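Local structure of OBCA, Oxalate Biosynthetic Component A (Burkholderia glumae, 4NNB) at residues Asp21-Thr26 with Leu148-Glu153; His157-Ala162 with Ala181-Cys186; Arg404-Ser409 with Val423-Gly428; Asp417-Ala422 with Leu458-Leu463. The protein is a single-chain bacterial protein in which a TIM-barrel fold carrying a magnesium ion and oxaloacetate is joined to a further domain. One frame throughout, in Å; residues are numbered along the deposited sequence.

In the fold
Read from the N terminus, interaction 1 closes the first long loop, bringing segment 21-26 against residues 148-153. Interaction 2 opens only afterwards and closes a short loop made almost wholly of helices 161-170 and 172-180, between 157-162 and 181-186. The two are in series yet touch, because Pro22 O of the first meets His157 NE2 of the second, and together they tie the 21-26 loop to strand 155-159 and its sheet. Much later, interactions 3 and 4 cross: segment 417-422 lies between the two halves of interaction 3, and both contacts use helix 416-440. That helix is thereby tied to helices 401-413 and 458-465 on the barrel. Interactions 1 and 3 have centres about 38 Å apart.

Interaction 1 (Asp21-Thr26 with Leu148-Glu153)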
# COMPACT_ATOMS: atom_id res chain seq x y z
N ASP A 21 -5.48 13.77 -5.01
CA ASP A 21 -6.68 14.27 -5.67
C ASP A 21 -6.34 14.52 -7.15
O ASP A 21 -5.57 15.42 -7.45
CB ASP A 21 -7.12 15.58 -5.01
CG ASP A 21 -8.45 16.09 -5.53
OD1 ASP A 21 -9.03 16.97 -4.88
OD2 ASP A 21 -8.92 15.61 -6.59
N PRO A 22 -6.91 13.71 -8.06
CA PRO A 22 -6.56 13.88 -9.48
C PRO A 22 -7.23 15.08 -10.13
O PRO A 22 -6.95 15.38 -11.29
CB PRO A 22 -7.12 12.60 -10.12
CG PRO A 22 -8.28 12.25 -9.27
CD PRO A 22 -7.87 12.62 -7.86
N PHE A 23 -8.12 15.75 -9.40
CA PHE A 23 -8.77 16.95 -9.93
C PHE A 23 -8.04 18.23 -9.51
O PHE A 23 -8.46 19.32 -9.87
CB PHE A 23 -10.23 17.01 -9.51
CG PHE A 23 -11.03 15.81 -9.91
CD1 PHE A 23 -11.35 15.58 -11.24
CD2 PHE A 23 -11.45 14.90 -8.95
CE1 PHE A 23 -12.09 14.46 -11.61
CE2 PHE A 23 -12.18 13.77 -9.31
CZ PHE A 23 -12.50 13.55 -10.63
N GLU A 24 -6.97 18.09 -8.74
CA GLU A 24 -6.17 19.25 -8.34
C GLU A 24 -5.02 19.44 -9.30
O GLU A 24 -4.60 18.50 -9.98
CB GLU A 24 -5.65 19.13 -6.89
CG GLU A 24 -6.71 19.45 -5.83
CD GLU A 24 -6.14 19.86 -4.46
OE1 GLU A 24 -4.93 19.68 -4.19
OE2 GLU A 24 -6.94 20.36 -3.64
N ALA A 25 -4.51 20.67 -9.36
CA ALA A 25 -3.36 20.99 -10.20
C ALA A 25 -2.18 20.09 -9.89
O ALA A 25 -1.97 19.72 -8.73
CB ALA A 25 -2.97 22.44 -10.02
N THR A 26 -1.40 19.75 -10.91
CA THR A 26 -0.26 18.87 -10.72
C THR A 26 1.04 19.55 -11.08
O THR A 26 2.12 18.96 -10.98
CB THR A 26 -0.41 17.57 -11.53
OG1 THR A 26 -0.58 17.89 -12.92
CG2 THR A 26 -1.61 16.77 -11.04
N LEU A 148 -5.79 4.61 -23.08
CA LEU A 148 -5.97 5.39 -21.86
C LEU A 148 -7.01 6.48 -22.09
O LEU A 148 -6.96 7.19 -23.10
CB LEU A 148 -4.67 6.03 -21.39
CG LEU A 148 -3.48 5.12 -21.15
CD1 LEU A 148 -2.31 5.94 -20.60
CD2 LEU A 148 -3.84 3.98 -20.21
N LEU A 149 -7.94 6.62 -21.14
CA LEU A 149 -9.02 7.59 -21.26
C LEU A 149 -9.13 8.44 -20.00
O LEU A 149 -9.01 7.92 -18.90
CB LEU A 149 -10.35 6.85 -21.48
CG LEU A 149 -10.43 5.87 -22.66
CD1 LEU A 149 -11.84 5.35 -22.85
CD2 LEU A 149 -9.94 6.54 -23.92
N TRP A 150 -9.37 9.74 -20.17
CA TRP A 150 -9.75 10.58 -19.04
C TRP A 150 -11.24 10.87 -19.19
O TRP A 150 -11.66 11.47 -20.17
CB TRP A 150 -8.94 11.87 -19.04
CG TRP A 150 -9.35 12.90 -18.01
CD1 TRP A 150 -9.88 14.14 -18.26
CD2 TRP A 150 -9.24 12.80 -16.58
NE1 TRP A 150 -10.10 14.81 -17.08
CE2 TRP A 150 -9.72 14.01 -16.04
CE3 TRP A 150 -8.79 11.80 -15.72
CZ2 TRP A 150 -9.76 14.24 -14.66
CZ3 TRP A 150 -8.83 12.03 -14.35
CH2 TRP A 150 -9.30 13.25 -13.83
N GLU A 151 -12.03 10.41 -18.23
CA GLU A 151 -13.49 10.49 -18.35
C GLU A 151 -14.10 11.62 -17.54
O GLU A 151 -15.13 11.44 -16.88
CB GLU A 151 -14.12 9.15 -17.98
CG GLU A 151 -13.60 7.99 -18.82
CD GLU A 151 -14.38 6.71 -18.59
OE1 GLU A 151 -14.63 6.36 -17.42
OE2 GLU A 151 -14.73 6.05 -19.59
N HIS A 152 -13.46 12.78 -17.57
CA HIS A 152 -13.99 13.96 -16.90
C HIS A 152 -13.76 15.22 -17.72
O HIS A 152 -12.94 15.23 -18.65
CB HIS A 152 -13.35 14.13 -15.51
CG HIS A 152 -13.33 12.87 -14.69
ND1 HIS A 152 -14.40 12.45 -13.94
CD2 HIS A 152 -12.35 11.95 -14.50
CE1 HIS A 152 -14.09 11.33 -13.32
NE2 HIS A 152 -12.85 11.00 -13.64
N GLU A 153 -14.48 16.27 -17.38
CA GLU A 153 -14.40 17.54 -18.09
C GLU A 153 -13.09 18.28 -17.80
O GLU A 153 -12.25 18.43 -18.69
CB GLU A 153 -15.59 18.43 -17.73
CG GLU A 153 -16.64 17.75 -16.85
CD GLU A 153 -16.21 17.64 -15.39
OE1 GLU A 153 -15.55 18.57 -14.89
OE2 GLU A 153 -16.53 16.60 -14.76
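An aromatic cluster of Phe23, Trp150 and His152 joins the loop at 21-26 to the chain that follows strand 148-149. Phe23 drives its edge into the face of His152 in a T-shaped pair, with ring centroids 4.9 Å apart and planes at 86°. The leading atom is Phe23 CE1, which lies over the middle of the imidazole and comes to 3.7 Å from His152 CG. The same CE1 is 3.8 Å from Trp150 CH2, but there the two rings meet obliquely, their planes inclined at 54°. Pro22 adds a looser apolar touch, its CB 4.4 Å from Trp150 CH2. A trans first torsion in Trp150 (chi1 173°) carries the benzo end of the indole over to the turn Asp21-Glu24. That turn is of type I and is reinforced by an Asx turn, in which Phe23 N donates to Asp21 OD2 over 2.9 Å. While Phe23 and His152 sit at the surface, Pro22 and Trp150 are buried. Behind them, the indole NE1 hydrogen-bonds to Arg154 O and the Trp150 ring meets His157 of strand 155-159 edge-to-face, so the cluster bridges from the short sheet containing strand 148-149 to its neighbour containing strand 155-159.

Interaction 2 (His157-Ala162 with Ala181-Cys186)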
# COMPACT_ATOMS: atom_id res chain seq x y z
N HIS A 157 -3.15 18.09 -15.77
CA HIS A 157 -2.26 16.94 -15.70
C HIS A 157 -0.93 17.19 -16.41
O HIS A 157 -0.90 17.50 -17.61
CB HIS A 157 -2.96 15.69 -16.25
CG HIS A 157 -4.11 15.24 -15.40
ND1 HIS A 157 -5.12 14.43 -15.88
CD2 HIS A 157 -4.42 15.50 -14.11
CE1 HIS A 157 -5.99 14.20 -14.92
NE2 HIS A 157 -5.59 14.84 -13.83
N TYR A 158 0.16 17.02 -15.66
CA TYR A 158 1.50 17.39 -16.10
C TYR A 158 2.46 16.19 -16.21
O TYR A 158 2.49 15.32 -15.34
CB TYR A 158 2.07 18.44 -15.13
CG TYR A 158 3.52 18.83 -15.34
CD1 TYR A 158 4.54 18.15 -14.70
CD2 TYR A 158 3.86 19.91 -16.14
CE1 TYR A 158 5.86 18.52 -14.87
CE2 TYR A 158 5.17 20.29 -16.33
CZ TYR A 158 6.17 19.59 -15.69
OH TYR A 158 7.49 19.97 -15.87
N LEU A 159 3.26 16.17 -17.28
CA LEU A 159 4.33 15.20 -17.43
C LEU A 159 5.67 15.95 -17.36
O LEU A 159 5.83 16.98 -18.00
CB LEU A 159 4.19 14.48 -18.78
CG LEU A 159 2.84 13.78 -19.01
CD1 LEU A 159 2.77 13.12 -20.38
CD2 LEU A 159 2.56 12.75 -17.91
N PRO A 160 6.64 15.44 -16.57
CA PRO A 160 7.92 16.14 -16.33
C PRO A 160 8.89 16.08 -17.52
O PRO A 160 8.77 15.19 -18.36
CB PRO A 160 8.51 15.37 -15.15
CG PRO A 160 8.01 13.98 -15.35
CD PRO A 160 6.58 14.17 -15.83
N PRO A 161 9.85 17.02 -17.58
CA PRO A 161 10.80 17.10 -18.69
C PRO A 161 11.50 15.78 -19.01
O PRO A 161 11.63 15.46 -20.18
CB PRO A 161 11.83 18.13 -18.19
CG PRO A 161 11.03 19.03 -17.33
CD PRO A 161 10.03 18.14 -16.62
N ALA A 162 11.92 15.03 -18.00
CA ALA A 162 12.61 13.75 -18.24
C ALA A 162 11.74 12.73 -18.97
O ALA A 162 12.24 11.95 -19.79
CB ALA A 162 13.12 13.18 -16.93
N ALA A 181 -2.96 17.20 -29.48
CA ALA A 181 -4.04 16.84 -28.57
C ALA A 181 -4.19 17.85 -27.43
O ALA A 181 -5.13 17.77 -26.63
CB ALA A 181 -3.83 15.43 -28.02
N GLY A 182 -3.26 18.79 -27.33
CA GLY A 182 -3.39 19.85 -26.34
C GLY A 182 -2.33 19.87 -25.25
O GLY A 182 -2.36 20.74 -24.38
N TRP A 183 -1.40 18.92 -25.29
CA TRP A 183 -0.30 18.95 -24.33
C TRP A 183 0.60 20.14 -24.64
O TRP A 183 1.14 20.25 -25.75
CB TRP A 183 0.49 17.64 -24.34
CG TRP A 183 -0.29 16.47 -23.80
CD1 TRP A 183 -1.12 15.63 -24.50
CD2 TRP A 183 -0.31 16.01 -22.44
NE1 TRP A 183 -1.65 14.68 -23.65
CE2 TRP A 183 -1.17 14.90 -22.39
CE3 TRP A 183 0.32 16.43 -21.27
CZ2 TRP A 183 -1.43 14.21 -21.19
CZ3 TRP A 183 0.06 15.75 -20.09
CH2 TRP A 183 -0.80 14.65 -20.06
N ILE A 184 0.75 21.05 -23.68
CA ILE A 184 1.46 22.30 -23.93
C ILE A 184 2.78 22.36 -23.17
O ILE A 184 2.87 21.96 -22.01
CB ILE A 184 0.57 23.53 -23.60
CG1 ILE A 184 -0.64 23.56 -24.52
CG2 ILE A 184 1.33 24.83 -23.73
CD1 ILE A 184 -1.40 24.87 -24.49
N ALA A 185 3.81 22.86 -23.85
CA ALA A 185 5.14 23.05 -23.26
C ALA A 185 5.11 23.92 -22.00
O ALA A 185 4.41 24.94 -21.96
CB ALA A 185 6.08 23.66 -24.30
N CYS A 186 5.87 23.53 -20.98
CA CYS A 186 5.85 24.24 -19.71
C CYS A 186 7.19 24.89 -19.37
O CYS A 186 8.25 24.41 -19.75
CB CYS A 186 5.45 23.30 -18.58
SG CYS A 186 3.73 22.82 -18.59
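Leu159 and Trp183 meet almost at right angles, the leucine branch standing over one face of the indole. Leu159 CD1 sits 4.1 Å from the centroid of the six-membered ring and 23° off its normal, a CH-pi contact displaced toward the rim. The branch point is closer still to an individual ring atom, with Leu159 CG 3.6 Å from Trp183 CZ3. That same corner of the indole also meets the backbone: His157 O approaches Trp183 CZ3 to 3.2 Å, obliquely to the ring. The benzo end is therefore wedged between a carbonyl and an aliphatic side chain two residues further along the strand.

Tyr158, lying between those two residues in sequence, makes a second and separate contact with Cys186. Its CB starts away from the partner segment, but a chi1 of 173°, which places CG beside the carbonyl carbon, swings the ring back to meet the sulfur. Cys186 SG lies 3.7 Å from Tyr158 CE2 and 89° off the ring normal, a sulfur-aromatic contact made at the ring's edge and not over its face. Gly182, with positive phi, closes helix 172-180 in a Schellman motif just before Trp183 turns inward. Leu135 of helix 125-137 and Met178 of helix 172-180 pack on both Leu159 and Trp183.

These side chains meet across the central strand 62-66 of a three-stranded antiparallel sheet, joining strand 155-159 to the chain around strand 184-185, with helices packed against them in an alpha+beta manner.

Interaction 3 (Arg404-Ser409 with Val423-Gly428); sequences REEISS and VELAIG
Ile407 and Leu425 form the close part of a helix-helix contact between 404-409 and 423-428. The two helical segments run nearly antiparallel, at 156° between their N-to-C directions, with their axes 9.6 Å apart at closest approach. The two side chains overlap head to tail, which brings Ile407 CG1 to 3.9 Å from Leu425 CB. Beyond it, Ile407 CD1 reaches the next position on the facing helix, lying 4.1 Å from Ala426 CB. Because Ala426 is small, the isoleucine tip can probably come close to the helix backbone, where Ile407 CD1 is 3.9 Å from Ala426 N. This side is buried, and Met454 and Leu457 close in on Ile407 from a neighbouring loop.

Toward solvent the character changes. Glu406 is exposed; its chi1 of -173° starts an extended chain that lies across Leu425, roughly perpendicular to it. Glu406 CG and CD both lie 3.7 Å from Leu425 CD1, so the methyl rests against the outer methylene and the root of the carboxylate. Leu425 thus has isoleucine on its inner side and the outer part of the Glu406 chain on its outer side; Val403 and Leu410 of helix 401-413 also touch Leu425.

Cohesion across this pair of helices consequently rests on apolar packing, to which the glutamate contributes through CG and the carboxylate carbon, on the exposed side.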
# COMPACT_ATOMS: atom_id res chain seq x y z
N ARG A 404 17.01 -11.31 -1.95
CA ARG A 404 15.92 -10.46 -2.43
C ARG A 404 16.33 -9.63 -3.65
O ARG A 404 15.55 -9.46 -4.59
CB ARG A 404 15.43 -9.54 -1.31
CG ARG A 404 14.03 -8.97 -1.54
CD ARG A 404 14.07 -7.46 -1.58
NE ARG A 404 14.63 -6.99 -2.82
CZ ARG A 404 15.51 -6.00 -2.94
NH1 ARG A 404 15.94 -5.34 -1.87
NH2 ARG A 404 15.94 -5.67 -4.13
N GLU A 405 17.55 -9.10 -3.62
CA GLU A 405 18.09 -8.35 -4.75
C GLU A 405 18.16 -9.22 -6.02
O GLU A 405 17.89 -8.74 -7.12
CB GLU A 405 19.44 -7.73 -4.40
CG GLU A 405 19.34 -6.58 -3.38
CD GLU A 405 20.69 -6.10 -2.88
OE1 GLU A 405 21.68 -6.86 -2.96
OE2 GLU A 405 20.76 -4.95 -2.40
N GLU A 406 18.51 -10.49 -5.86
CA GLU A 406 18.56 -11.43 -6.97
C GLU A 406 17.16 -11.67 -7.53
O GLU A 406 16.97 -11.75 -8.75
CB GLU A 406 19.21 -12.75 -6.54
CG GLU A 406 19.48 -13.75 -7.68
CD GLU A 406 20.42 -14.88 -7.27
OE1 GLU A 406 21.00 -14.83 -6.16
OE2 GLU A 406 20.59 -15.83 -8.07
N ILE A 407 16.20 -11.78 -6.62
CA ILE A 407 14.80 -11.97 -6.99
C ILE A 407 14.26 -10.79 -7.81
O ILE A 407 13.59 -10.99 -8.83
CB ILE A 407 13.91 -12.22 -5.75
CG1 ILE A 407 14.15 -13.63 -5.20
CG2 ILE A 407 12.44 -12.05 -6.08
CD1 ILE A 407 13.52 -13.86 -3.83
N SER A 408 14.55 -9.57 -7.37
CA SER A 408 14.12 -8.37 -8.09
C SER A 408 14.73 -8.32 -9.50
O SER A 408 14.06 -7.98 -10.47
CB SER A 408 14.48 -7.10 -7.31
OG SER A 408 13.79 -7.06 -6.06
N SER A 409 16.01 -8.68 -9.59
CA SER A 409 16.70 -8.76 -10.87
C SER A 409 16.03 -9.76 -11.81
O SER A 409 15.77 -9.46 -12.98
CB SER A 409 18.17 -9.12 -10.65
OG SER A 409 18.82 -9.35 -11.89
N VAL A 423 10.92 -17.64 -7.91
CA VAL A 423 10.07 -18.43 -7.02
C VAL A 423 10.89 -19.39 -6.15
O VAL A 423 10.65 -19.51 -4.95
CB VAL A 423 9.02 -19.23 -7.81
CG1 VAL A 423 8.29 -20.23 -6.91
CG2 VAL A 423 8.03 -18.29 -8.48
N GLU A 424 11.86 -20.06 -6.77
CA GLU A 424 12.73 -21.00 -6.07
C GLU A 424 13.51 -20.34 -4.93
O GLU A 424 13.58 -20.87 -3.81
CB GLU A 424 13.71 -21.66 -7.05
CG GLU A 424 14.73 -22.60 -6.41
CD GLU A 424 15.53 -23.40 -7.43
OE1 GLU A 424 16.11 -24.44 -7.03
OE2 GLU A 424 15.58 -23.00 -8.61
N LEU A 425 14.09 -19.18 -5.20
CA LEU A 425 14.86 -18.45 -4.20
C LEU A 425 13.97 -18.00 -3.05
O LEU A 425 14.39 -17.99 -1.90
CB LEU A 425 15.54 -17.23 -4.82
CG LEU A 425 16.47 -17.50 -5.99
CD1 LEU A 425 16.98 -16.20 -6.58
CD2 LEU A 425 17.63 -18.37 -5.55
N ALA A 426 12.74 -17.61 -3.38
CA ALA A 426 11.79 -17.12 -2.38
C ALA A 426 11.41 -18.26 -1.44
O ALA A 426 11.49 -18.12 -0.21
CB ALA A 426 10.55 -16.54 -3.04
N ILE A 427 11.01 -19.38 -2.03
CA ILE A 427 10.65 -20.58 -1.28
C ILE A 427 11.80 -21.07 -0.39
O ILE A 427 11.57 -21.43 0.77
CB ILE A 427 10.15 -21.71 -2.20
CG1 ILE A 427 8.80 -21.32 -2.80
CG2 ILE A 427 9.99 -23.01 -1.44
CD1 ILE A 427 8.16 -22.40 -3.66
N GLY A 428 13.02 -21.07 -0.93
CA GLY A 428 14.19 -21.50 -0.17
C GLY A 428 14.45 -20.63 1.05
O GLY A 428 14.86 -21.12 2.10

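Interaction 4 (Asp417-Ala422 with Leu458-Leu463)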
# COMPACT_ATOMS: atom_id res chain seq x y z
N ASP A 417 11.61 -18.54 -17.41
CA ASP A 417 12.69 -19.21 -16.69
C ASP A 417 13.11 -18.41 -15.45
O ASP A 417 13.27 -18.97 -14.36
CB ASP A 417 13.92 -19.40 -17.59
CG ASP A 417 13.83 -20.65 -18.44
OD1 ASP A 417 12.95 -21.49 -18.19
OD2 ASP A 417 14.67 -20.79 -19.36
N SER A 418 13.30 -17.11 -15.64
CA SER A 418 13.70 -16.22 -14.55
C SER A 418 12.66 -16.19 -13.45
O SER A 418 13.00 -16.24 -12.26
CB SER A 418 13.96 -14.81 -15.06
OG SER A 418 15.25 -14.71 -15.62
N HIS A 419 11.39 -16.11 -13.83
CA HIS A 419 10.31 -16.15 -12.86
C HIS A 419 10.44 -17.41 -12.01
O HIS A 419 10.32 -17.36 -10.78
CB HIS A 419 8.94 -16.10 -13.54
CG HIS A 419 7.78 -16.22 -12.59
ND1 HIS A 419 7.17 -15.12 -12.02
CD2 HIS A 419 7.13 -17.31 -12.12
CE1 HIS A 419 6.18 -15.53 -11.24
NE2 HIS A 419 6.14 -16.85 -11.28
N ARG A 420 10.70 -18.54 -12.66
CA ARG A 420 10.80 -19.81 -11.93
C ARG A 420 11.99 -19.84 -10.97
O ARG A 420 11.88 -20.37 -9.86
CB ARG A 420 10.76 -21.01 -12.88
CG ARG A 420 9.36 -21.62 -13.00
CD ARG A 420 9.34 -22.86 -13.88
NE ARG A 420 9.15 -22.55 -15.29
CZ ARG A 420 10.13 -22.51 -16.19
NH1 ARG A 420 11.37 -22.79 -15.83
NH2 ARG A 420 9.86 -22.20 -17.46
N ARG A 421 13.13 -19.28 -11.39
CA ARG A 421 14.27 -19.17 -10.49
C ARG A 421 13.91 -18.27 -9.29
O ARG A 421 14.24 -18.60 -8.15
CB ARG A 421 15.53 -18.64 -11.21
CG ARG A 421 16.10 -19.58 -12.28
CD ARG A 421 17.63 -19.46 -12.47
NE ARG A 421 18.07 -18.18 -13.03
CZ ARG A 421 18.00 -17.85 -14.32
NH1 ARG A 421 17.50 -18.71 -15.20
NH2 ARG A 421 18.43 -16.67 -14.74
N ALA A 422 13.22 -17.17 -9.57
CA ALA A 422 12.82 -16.23 -8.51
C ALA A 422 11.93 -16.90 -7.46
O ALA A 422 12.17 -16.75 -6.26
CB ALA A 422 12.12 -15.02 -9.11
N LEU A 458 3.41 -13.94 -5.71
CA LEU A 458 2.51 -14.23 -4.58
C LEU A 458 1.88 -15.61 -4.58
O LEU A 458 1.99 -16.34 -3.60
CB LEU A 458 1.38 -13.20 -4.51
CG LEU A 458 1.54 -12.00 -3.58
CD1 LEU A 458 0.26 -11.18 -3.65
CD2 LEU A 458 1.86 -12.44 -2.14
N VAL A 459 1.19 -15.94 -5.67
CA VAL A 459 0.48 -17.21 -5.73
C VAL A 459 1.42 -18.42 -5.77
O VAL A 459 1.20 -19.38 -5.04
CB VAL A 459 -0.53 -17.25 -6.89
CG1 VAL A 459 -1.14 -18.64 -7.03
CG2 VAL A 459 -1.61 -16.21 -6.65
N ASP A 460 2.47 -18.36 -6.59
CA ASP A 460 3.39 -19.50 -6.67
C ASP A 460 4.06 -19.76 -5.32
O ASP A 460 4.13 -20.91 -4.87
CB ASP A 460 4.47 -19.26 -7.73
CG ASP A 460 3.95 -19.41 -9.15
OD1 ASP A 460 2.95 -20.11 -9.36
OD2 ASP A 460 4.56 -18.81 -10.05
N VAL A 461 4.53 -18.70 -4.67
CA VAL A 461 5.21 -18.83 -3.39
C VAL A 461 4.28 -19.35 -2.30
O VAL A 461 4.65 -20.22 -1.53
CB VAL A 461 5.83 -17.49 -2.94
CG1 VAL A 461 6.34 -17.59 -1.50
CG2 VAL A 461 6.96 -17.11 -3.87
N ALA A 462 3.06 -18.82 -2.26
CA ALA A 462 2.11 -19.23 -1.23
C ALA A 462 1.68 -20.69 -1.40
O ALA A 462 1.54 -21.43 -0.41
CB ALA A 462 0.89 -18.32 -1.25
N LEU A 463 1.46 -21.08 -2.64
CA LEU A 463 1.02 -22.43 -2.93
C LEU A 463 2.16 -23.42 -2.65
O LEU A 463 1.94 -24.50 -2.10
CB LEU A 463 0.53 -22.52 -4.38
CG LEU A 463 -0.98 -22.68 -4.58
CD1 LEU A 463 -1.80 -22.10 -3.45
CD2 LEU A 463 -1.44 -22.10 -5.91
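His419 has a trans first torsion (chi1 177°), which sends the imidazole outward from helix 416-440, and Asp460 has its CG anti to the carbonyl carbon, which turns the carboxylate to face it. The two groups meet through a single bond: His419 NE2 donates to Asp460 OD2 across 2.8 Å, and the bond is nearly straight at 165°. The acceptor lies in the imidazole plane, in keeping with that straightness. On the aspartate side the approach runs nearly along the C-O bond of OD2, and the ring and carboxylate planes are turned 72° from each other.

The carboxylate is shared. Its other oxygen, OD1, forms a salt bridge with Arg509, so both oxygens of Asp460 have a partner, and the arginine probably helps to hold the carboxylate in position for the histidine. Leu411 of helix 401-413 and Leu457 pack against His419. On helix 416-440 itself, Arg420 reaches back one turn to Asp417, its NH1 3.1 Å and its NH2 3.3 Å from Asp417 OD1. The two nitrogens come to that one oxygen from opposite faces of the carboxylate plane, on its anti side.

A His-carboxylate hydrogen bond of this kind, at the surface, links helices 416-440 and 458-465 on the outside of the TIM-barrel domain, the latter helix preceding barrel strand 469-472.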